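PDB 4OGD: succinate-semialdehyde dehydrogenase from Streptococcus pyogenes MGAS1882, which oxidises succinic semialdehyde to succinate and, as a member of the aldehyde dehydrogenase family, uses a nicotinamide cofactor, here NADP+, as electron acceptor. Local coordinates for residues P134-Q137 and I138-F142. Sequence-based numbering, arbitrary orientation.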
loop_
_atom_site.group_PDB
_atom_site.type_symbol
_atom_site.label_atom_id
_atom_site.label_comp_id
_atom_site.label_asym_id
_atom_site.label_seq_id
_atom_site.Cartn_x
_atom_site.Cartn_y
_atom_site.Cartn_z
ATOM N N PRO A 134 -1.923 -15.619 -18.072
ATOM C CA PRO A 134 -1.540 -14.460 -18.893
ATOM C C PRO A 134 -2.662 -13.438 -19.088
ATOM O O PRO A 134 -2.373 -12.259 -19.279
ATOM C CB PRO A 134 -1.172 -15.082 -20.245
ATOM C CG PRO A 134 -0.908 -16.515 -19.964
ATOM C CD PRO A 134 -1.830 -16.881 -18.828
ATOM N N TYR A 135 -3.913 -13.881 -19.052
ATOM C CA TYR A 135 -5.035 -12.959 -19.222
ATOM C C TYR A 135 -5.662 -12.532 -17.898
ATOM O O TYR A 135 -5.894 -11.338 -17.674
ATOM C CB TYR A 135 -6.091 -13.543 -20.183
ATOM C CG TYR A 135 -5.964 -12.951 -21.566
ATOM C CD1 TYR A 135 -4.773 -13.037 -22.260
ATOM C CD2 TYR A 135 -7.027 -12.271 -22.164
ATOM C CE1 TYR A 135 -4.632 -12.476 -23.513
ATOM C CE2 TYR A 135 -6.894 -11.705 -23.429
ATOM C CZ TYR A 135 -5.688 -11.809 -24.092
ATOM O OH TYR A 135 -5.525 -11.246 -25.346
ATOM N N TYR A 136 -5.951 -13.507 -17.042
ATOM C CA TYR A 136 -6.565 -13.261 -15.742
ATOM C C TYR A 136 -5.762 -12.287 -14.894
ATOM O O TYR A 136 -6.343 -11.395 -14.277
ATOM C CB TYR A 136 -6.796 -14.600 -15.030
ATOM C CG TYR A 136 -7.023 -14.560 -13.534
ATOM C CD1 TYR A 136 -8.254 -14.179 -12.994
ATOM C CD2 TYR A 136 -6.027 -14.967 -12.665
ATOM C CE1 TYR A 136 -8.466 -14.182 -11.612
ATOM C CE2 TYR A 136 -6.226 -14.966 -11.298
ATOM C CZ TYR A 136 -7.443 -14.578 -10.776
ATOM O OH TYR A 136 -7.628 -14.580 -9.407
ATOM N N GLN A 137 -4.434 -12.418 -14.889
ATOM C CA GLN A 137 -3.633 -11.504 -14.074
ATOM C C GLN A 137 -3.653 -10.076 -14.631
ATOM O O GLN A 137 -3.519 -9.113 -13.869
ATOM C CB GLN A 137 -2.184 -11.976 -13.884
ATOM C CG GLN A 137 -1.995 -13.384 -13.338
ATOM C CD GLN A 137 -2.630 -13.641 -11.994
ATOM O OE1 GLN A 137 -2.992 -12.718 -11.258
ATOM N NE2 GLN A 137 -2.759 -14.919 -11.653
ATOM N N ILE A 138 -3.818 -9.918 -15.943
ATOM C CA ILE A 138 -4.010 -8.570 -16.488
ATOM C C ILE A 138 -5.385 -8.038 -16.108
ATOM O O ILE A 138 -5.518 -6.912 -15.621
ATOM C CB ILE A 138 -3.894 -8.514 -18.026
ATOM C CG1 ILE A 138 -2.542 -9.045 -18.503
ATOM C CG2 ILE A 138 -4.069 -7.077 -18.504
ATOM C CD1 ILE A 138 -2.471 -9.188 -20.034
ATOM N N MET A 139 -6.413 -8.847 -16.325
ATOM C CA MET A 139 -7.780 -8.373 -16.149
ATOM C C MET A 139 -8.046 -7.944 -14.707
ATOM O O MET A 139 -8.784 -6.981 -14.465
ATOM C CB MET A 139 -8.798 -9.433 -16.603
ATOM C CG MET A 139 -10.235 -8.894 -16.675
ATOM S SD MET A 139 -10.413 -7.602 -17.917
ATOM C CE MET A 139 -10.693 -8.642 -19.347
ATOM N N ARG A 140 -7.418 -8.631 -13.754
ATOM C CA ARG A 140 -7.601 -8.307 -12.336
ATOM C C ARG A 140 -7.253 -6.862 -12.034
ATOM O O ARG A 140 -7.846 -6.257 -11.143
ATOM C CB ARG A 140 -6.772 -9.232 -11.431
ATOM C CG ARG A 140 -7.354 -10.633 -11.288
ATOM C CD ARG A 140 -6.954 -11.349 -9.992
ATOM N NE ARG A 140 -5.594 -11.081 -9.548
ATOM C CZ ARG A 140 -4.826 -11.955 -8.895
ATOM N NH1 ARG A 140 -5.267 -13.177 -8.620
ATOM N NH2 ARG A 140 -3.600 -11.609 -8.537
ATOM N N VAL A 141 -6.288 -6.314 -12.764
ATOM C CA VAL A 141 -5.879 -4.933 -12.527
ATOM C C VAL A 141 -6.337 -3.964 -13.606
ATOM O O VAL A 141 -6.601 -2.801 -13.301
ATOM C CB VAL A 141 -4.354 -4.798 -12.291
ATOM C CG1 VAL A 141 -3.973 -5.514 -11.021
ATOM C CG2 VAL A 141 -3.563 -5.349 -13.459
ATOM N N PHE A 142 -6.454 -4.422 -14.855
ATOM C CA PHE A 142 -6.951 -3.530 -15.895
ATOM C C PHE A 142 -8.399 -3.100 -15.635
ATOM O O PHE A 142 -8.721 -1.914 -15.752
ATOM C CB PHE A 142 -6.833 -4.160 -17.288
ATOM C CG PHE A 142 -7.544 -3.375 -18.348
ATOM C CD1 PHE A 142 -7.040 -2.152 -18.770
ATOM C CD2 PHE A 142 -8.734 -3.836 -18.892
ATOM C CE1 PHE A 142 -7.706 -1.402 -19.736
ATOM C CE2 PHE A 142 -9.408 -3.085 -19.852
ATOM C CZ PHE A 142 -8.891 -1.881 -20.272
HETATM O O HOH W 1 -3.633 -15.737 -9.202
#
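Arg140 folds back over Tyr136, one turn earlier in helix 136-148. Its CB lies against Tyr136 O, which also accepts from Arg140 N at 3.0 Å. Arg140 CG then lies over one face of the Tyr136 ring, offset toward the rim, in a CH-pi contact 4.0 Å from the centroid. Arg140 CD passes on to the phenol end, 3.4 Å from Tyr136 CZ. A bend at chi3 (-36°) turns the chain there and swings the guanidinium beside the hydroxyl, its plane 76° from that of the ring. Arg140 NE forms a salt bridge with Glu437, and Phe426 adds a cation-pi contact. Arg140 NH1 donates to Tyr136 OH at 2.9 Å, nearly within the guanidinium plane, and that hydroxyl is also hydrogen-bonded to Ser420. Over the guanidinium's centre sits Gln137 OE1, 3.0 Å above the plane, its amide nearly at right angles to it and the angle too poor for a hydrogen bond to Arg140 NH2. Gln137 NE2 donates to a water, to which Arg140 NH1 also donates, weakly. The helix connects strands 124-128 and 152-155 in a beta-alpha-beta unit. With Glu437 as counter-ion and an amide oxygen over the cation, the buried Arg140 is probably kept charged, tying this part of the helix to Ser420, Phe426 and Glu437.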